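Local coordinates for protein muramidase (Sodiomyces alcalophilus, PDB 6ZM8) that probably cleaves the glycan strands of bacterial peptidoglycan, as a fungal lysozyme of glycoside hydrolase family 25, at residues Gly81-Ser84 / Ile88-Pro91; Asp139-Cys144 / Asn171-Tyr176. All blocks are in the same frame, centred on the assembly; numbering follows the deposited sequence. Where two conformers were deposited one is given.

Interaction 1. Residues Gly81-Ser84 / Ile88-Pro91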
loop_
_atom_site.group_PDB
_atom_site.type_symbol
_atom_site.label_atom_id
_atom_site.label_comp_id
_atom_site.label_asym_id
_atom_site.label_seq_id
_atom_site.Cartn_x
_atom_site.Cartn_y
_atom_site.Cartn_z
ATOM N N GLY A 81 -3.593 7.978 6.716
ATOM C CA GLY A 81 -4.283 6.778 6.260
ATOM C C GLY A 81 -5.782 6.792 6.488
ATOM O O GLY A 81 -6.445 5.757 6.270
ATOM N N GLY A 82 -6.362 7.919 6.882
ATOM C CA GLY A 82 -7.808 7.999 7.002
ATOM C C GLY A 82 -8.480 7.839 5.646
ATOM O O GLY A 82 -7.911 8.146 4.602
ATOM N N TRP A 83 -9.712 7.394 5.677
ATOM C CA TRP A 83 -10.468 7.109 4.465
ATOM C C TRP A 83 -11.751 7.943 4.458
ATOM O O TRP A 83 -12.305 8.219 5.477
ATOM C CB TRP A 83 -10.731 5.614 4.340
ATOM C CG TRP A 83 -11.517 5.251 3.122
ATOM C CD1 TRP A 83 -11.070 5.161 1.831
ATOM C CD2 TRP A 83 -12.927 4.974 3.079
ATOM N NE1 TRP A 83 -12.118 4.830 1.003
ATOM C CE2 TRP A 83 -13.267 4.697 1.728
ATOM C CE3 TRP A 83 -13.920 4.869 4.051
ATOM C CZ2 TRP A 83 -14.551 4.328 1.340
ATOM C CZ3 TRP A 83 -15.185 4.479 3.674
ATOM C CH2 TRP A 83 -15.497 4.204 2.336
ATOM N N SER A 84 -12.248 8.308 3.306
ATOM C CA SER A 84 -13.647 8.784 3.228
ATOM C C SER A 84 -14.177 8.315 1.879
ATOM O O SER A 84 -13.418 8.132 0.934
ATOM C CB SER A 84 -13.815 10.252 3.481
ATOM O OG SER A 84 -13.450 11.006 2.350
ATOM N N ILE A 88 -12.582 8.968 -4.405
ATOM C CA ILE A 88 -11.223 9.251 -4.823
ATOM C C ILE A 88 -10.198 8.829 -3.766
ATOM O O ILE A 88 -9.019 9.120 -3.944
ATOM C CB ILE A 88 -11.003 10.719 -5.209
ATOM C CG1 ILE A 88 -11.278 11.676 -4.063
ATOM C CG2 ILE A 88 -11.819 11.049 -6.464
ATOM C CD1 ILE A 88 -10.677 13.056 -4.257
ATOM N N THR A 89 -10.627 8.146 -2.705
ATOM C CA THR A 89 -9.713 7.747 -1.640
ATOM C C THR A 89 -9.601 6.242 -1.621
ATOM O O THR A 89 -10.568 5.518 -1.351
ATOM C CB THR A 89 -10.160 8.273 -0.268
ATOM O OG1 THR A 89 -10.481 9.663 -0.345
ATOM C CG2 THR A 89 -9.041 8.109 0.734
ATOM N N LEU A 90 -8.405 5.739 -1.938
ATOM C CA LEU A 90 -8.159 4.315 -1.835
ATOM C C LEU A 90 -8.038 3.921 -0.364
ATOM O O LEU A 90 -7.591 4.716 0.478
ATOM C CB LEU A 90 -6.850 3.960 -2.559
ATOM C CG LEU A 90 -6.919 4.170 -4.080
ATOM C CD1 LEU A 90 -5.535 4.056 -4.698
ATOM C CD2 LEU A 90 -7.891 3.216 -4.730
ATOM N N PRO A 91 -8.370 2.672 -0.025
ATOM C CA PRO A 91 -8.039 2.186 1.306
ATOM C C PRO A 91 -6.522 2.267 1.500
ATOM O O PRO A 91 -5.742 2.047 0.575
ATOM C CB PRO A 91 -8.534 0.740 1.293
ATOM C CG PRO A 91 -8.435 0.353 -0.190
ATOM C CD PRO A 91 -8.840 1.595 -0.932
HETATM O O HOH W 1 -13.310 7.048 -1.751
#

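Interaction 2. Residues Asp139-Cys144 / Asn171-Tyr176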
loop_
_atom_site.group_PDB
_atom_site.type_symbol
_atom_site.label_atom_id
_atom_site.label_comp_id
_atom_site.label_asym_id
_atom_site.label_seq_id
_atom_site.Cartn_x
_atom_site.Cartn_y
_atom_site.Cartn_z
ATOM N N ASP A 139 8.147 -13.716 -2.261
ATOM C CA ASP A 139 9.258 -14.331 -1.533
ATOM C C ASP A 139 9.288 -13.871 -0.070
ATOM O O ASP A 139 9.509 -14.708 0.825
ATOM C CB ASP A 139 10.591 -14.087 -2.264
ATOM C CG ASP A 139 10.861 -12.626 -2.606
ATOM O OD1 ASP A 139 10.070 -12.056 -3.376
ATOM O OD2 ASP A 139 11.865 -12.076 -2.096
ATOM N N TRP A 140 9.078 -12.587 0.200
ATOM C CA TRP A 140 9.064 -12.154 1.612
ATOM C C TRP A 140 7.904 -12.823 2.341
ATOM O O TRP A 140 8.033 -13.329 3.452
ATOM C CB TRP A 140 8.968 -10.626 1.731
ATOM C CG TRP A 140 9.067 -10.168 3.167
ATOM C CD1 TRP A 140 10.209 -9.820 3.808
ATOM C CD2 TRP A 140 8.014 -10.075 4.140
ATOM N NE1 TRP A 140 9.964 -9.504 5.122
ATOM C CE2 TRP A 140 8.624 -9.675 5.360
ATOM C CE3 TRP A 140 6.634 -10.322 4.128
ATOM C CZ2 TRP A 140 7.903 -9.533 6.534
ATOM C CZ3 TRP A 140 5.918 -10.211 5.316
ATOM C CH2 TRP A 140 6.551 -9.827 6.506
ATOM N N TRP A 141 6.735 -12.803 1.694
ATOM C CA TRP A 141 5.531 -13.347 2.322
ATOM C C TRP A 141 5.714 -14.825 2.634
ATOM O O TRP A 141 5.269 -15.329 3.684
ATOM C CB TRP A 141 4.336 -13.123 1.367
ATOM C CG TRP A 141 3.013 -13.381 2.011
ATOM C CD1 TRP A 141 2.225 -14.499 1.879
ATOM C CD2 TRP A 141 2.311 -12.472 2.857
ATOM N NE1 TRP A 141 1.067 -14.328 2.590
ATOM C CE2 TRP A 141 1.088 -13.103 3.200
ATOM C CE3 TRP A 141 2.565 -11.173 3.329
ATOM C CZ2 TRP A 141 0.138 -12.496 4.013
ATOM C CZ3 TRP A 141 1.623 -10.566 4.130
ATOM C CH2 TRP A 141 0.411 -11.223 4.463
ATOM N N THR A 142 6.342 -15.550 1.726
ATOM C CA THR A 142 6.585 -16.980 1.961
ATOM C C THR A 142 7.494 -17.182 3.179
ATOM O O THR A 142 7.176 -17.964 4.077
ATOM C CB THR A 142 7.153 -17.616 0.683
ATOM O OG1 THR A 142 6.191 -17.510 -0.370
ATOM C CG2 THR A 142 7.507 -19.060 0.881
ATOM N N GLN A 143 8.614 -16.489 3.199
ATOM C CA GLN A 143 9.548 -16.730 4.301
ATOM C C GLN A 143 9.016 -16.256 5.639
ATOM O O GLN A 143 9.309 -16.846 6.691
ATOM C CB GLN A 143 10.817 -15.961 4.000
ATOM C CG GLN A 143 11.515 -16.525 2.813
ATOM C CD GLN A 143 12.816 -15.843 2.527
ATOM O OE1 GLN A 143 13.547 -15.394 3.370
ATOM N NE2 GLN A 143 13.363 -15.994 1.319
ATOM N N CYS A 144 8.338 -15.114 5.636
ATOM C CA CYS A 144 8.049 -14.448 6.911
ATOM C C CYS A 144 6.642 -14.716 7.451
ATOM O O CYS A 144 6.421 -14.490 8.644
ATOM C CB CYS A 144 8.275 -12.948 6.824
ATOM S SG CYS A 144 9.997 -12.494 6.429
ATOM N N ASN A 171 0.028 -17.162 -1.474
ATOM C CA ASN A 171 -1.079 -18.090 -1.229
ATOM C C ASN A 171 -2.356 -17.364 -0.821
ATOM O O ASN A 171 -2.344 -16.475 0.035
ATOM C CB ASN A 171 -0.630 -19.033 -0.115
ATOM C CG ASN A 171 -1.584 -20.151 0.222
ATOM O OD1 ASN A 171 -2.270 -20.644 -0.652
ATOM N ND2 ASN A 171 -1.582 -20.542 1.465
ATOM N N GLY A 172 -3.453 -17.780 -1.452
ATOM C CA GLY A 172 -4.777 -17.266 -1.113
ATOM C C GLY A 172 -5.328 -16.296 -2.128
ATOM O O GLY A 172 -6.543 -16.207 -2.306
ATOM N N TRP A 173 -4.464 -15.511 -2.771
ATOM C CA TRP A 173 -4.939 -14.518 -3.723
ATOM C C TRP A 173 -5.032 -15.117 -5.126
ATOM O O TRP A 173 -4.035 -15.603 -5.672
ATOM C CB TRP A 173 -4.016 -13.294 -3.763
ATOM C CG TRP A 173 -4.193 -12.340 -2.631
ATOM C CD1 TRP A 173 -5.169 -11.383 -2.557
ATOM C CD2 TRP A 173 -3.396 -12.178 -1.441
ATOM N NE1 TRP A 173 -5.020 -10.631 -1.423
ATOM C CE2 TRP A 173 -3.931 -11.078 -0.728
ATOM C CE3 TRP A 173 -2.263 -12.832 -0.924
ATOM C CZ2 TRP A 173 -3.360 -10.610 0.455
ATOM C CZ3 TRP A 173 -1.704 -12.366 0.257
ATOM C CH2 TRP A 173 -2.244 -11.259 0.929
ATOM N N GLY A 174 -6.209 -15.015 -5.728
ATOM C CA GLY A 174 -6.382 -15.468 -7.098
ATOM C C GLY A 174 -5.903 -14.478 -8.133
ATOM O O GLY A 174 -5.739 -14.834 -9.296
ATOM N N PHE A 175 -5.685 -13.233 -7.716
ATOM C CA PHE A 175 -5.338 -12.155 -8.637
ATOM C C PHE A 175 -4.728 -11.032 -7.818
ATOM O O PHE A 175 -4.998 -10.880 -6.628
ATOM C CB PHE A 175 -6.567 -11.623 -9.391
ATOM C CG PHE A 175 -7.680 -11.182 -8.498
ATOM C CD1 PHE A 175 -8.655 -12.096 -8.090
ATOM C CD2 PHE A 175 -7.773 -9.867 -8.036
ATOM C CE1 PHE A 175 -9.685 -11.691 -7.259
ATOM C CE2 PHE A 175 -8.788 -9.466 -7.184
ATOM C CZ PHE A 175 -9.766 -10.384 -6.809
ATOM N N TYR A 176 -3.906 -10.228 -8.492
ATOM C CA TYR A 176 -3.433 -8.982 -7.918
ATOM C C TYR A 176 -4.502 -7.895 -8.117
ATOM O O TYR A 176 -5.213 -7.902 -9.127
ATOM C CB TYR A 176 -2.074 -8.524 -8.487
ATOM C CG TYR A 176 -2.047 -7.946 -9.903
ATOM C CD1 TYR A 176 -2.335 -6.612 -10.118
ATOM C CD2 TYR A 176 -1.676 -8.696 -11.022
ATOM C CE1 TYR A 176 -2.257 -6.031 -11.368
ATOM C CE2 TYR A 176 -1.617 -8.141 -12.288
ATOM C CZ TYR A 176 -1.891 -6.791 -12.461
ATOM O OH TYR A 176 -1.815 -6.157 -13.667
#

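Interaction 1. Residues Gly81-Ser84 / Ile88-Pro91
Trp83 and Thr89 make the dense half of this contact, and their alpha carbons are 6.2 Å apart. The indole presents the pyrrole edge to the backbone: Thr89 O lies in the ring plane, 2.9 Å from Trp83 NE1 and 3.2 Å from Trp83 CD1. Because the oxygen sits near the outer border between these two atoms, the N-H...O angle is 128° and the hydrogen bond is weak; the N-H is given chiefly to Ala205 O of helix 198-206, and Thr89 O is its weaker, second acceptor. Having CG anti to the backbone N (chi1 179°) extends the ring toward the Thr89 carbonyl. Beside the polar meeting, Thr89 CG2 comes within 3.7 Å of Trp83 CD1, and Thr89 CB meets the carbonyl oxygen Ser84 O at 3.5 Å.

Both segments belong to the long connection between helix 69-78 and strand 93-95, an alpha-to-beta link of the barrel-like GH25 fold, and here the connection doubles back on itself with three residues at the turn. Leu90 and Pro91, whose CB atoms point away from residues 81-84, pack their side chains on Leu204 of helix 198-206 while their backbone lies by the indole edge. Thr89 is buried, and its OG1 is secured by Asp86 and Arg56 rather than by anything in residues 81-84.

Looseness is confined to the side chain of Ser84, which is exposed and was modelled in two conformers. Beside the direct contact of the Ser84 carbonyl, one water molecule bridges Ser84 O (2.9 Å) and Thr89 N (3.1 Å), accepting from the latter and joining the two backbones. Gly82, also exposed, merely grazes the threonine methyl through its carbonyl oxygen.

Interaction 2. Residues Asp139-Cys144 / Asn171-Tyr176
Trp141 and Trp173 meet through their six-membered rings in an edge-to-face (T-shaped) stack, with centroids 5.7 Å apart and planes inclined at 66°. Trp173 starts from a CB directed toward helix 138-145; chi1 (-78°) places CG anti to the carbonyl carbon, and chi2 (-81°) turns the benzo end to Trp141. On the pyrrole side, NE1 is bonded to the carbonyl of Cys155. Farther out, CZ3 stands 3.9 Å above one face of Trp141, offset toward the rim, and is 4.1 Å from both Trp141 NE1 and Trp141 CE2. The neighbouring CH2 approaches Trp141 CZ2, also at 4.1 Å.

The receiving indole is buried, backed by Ile134 and Thr136 of strand 133-136 and Ile117 of helix 110-128, while its NE1 is bonded to Ser148 O. The pair thus joins the helix that follows strand 133-136 to the helix-free loop between strands 157-160 and 178-182, neighbouring connections of the GH25 barrel. With both indole N-H groups committed to backbone carbonyls, what remains between the rings is dispersion and probably a modest electrostatic attraction of C-H edge for pi face.

Overall arrangement
Interactions 1 and 2 flank the middle of the molecule, their centres 24 Å apart and their nearest atoms about 12 Å apart, and do not meet. Each depends on tryptophan and is partly buried, but in a different way. Residues 81-84 and 88-91 close a short span within one connection and bury 185 Å² in a mixed, largely polar contact that runs from buried Thr89 out to exposed Gly82 and Ser84. Residues 139-144 and 171-176 are distant in sequence, tie a helix to a separate loop, and bury only 110 Å² in an apolar pair of one buried and one partly exposed tryptophan. The two contacts share no helix or strand.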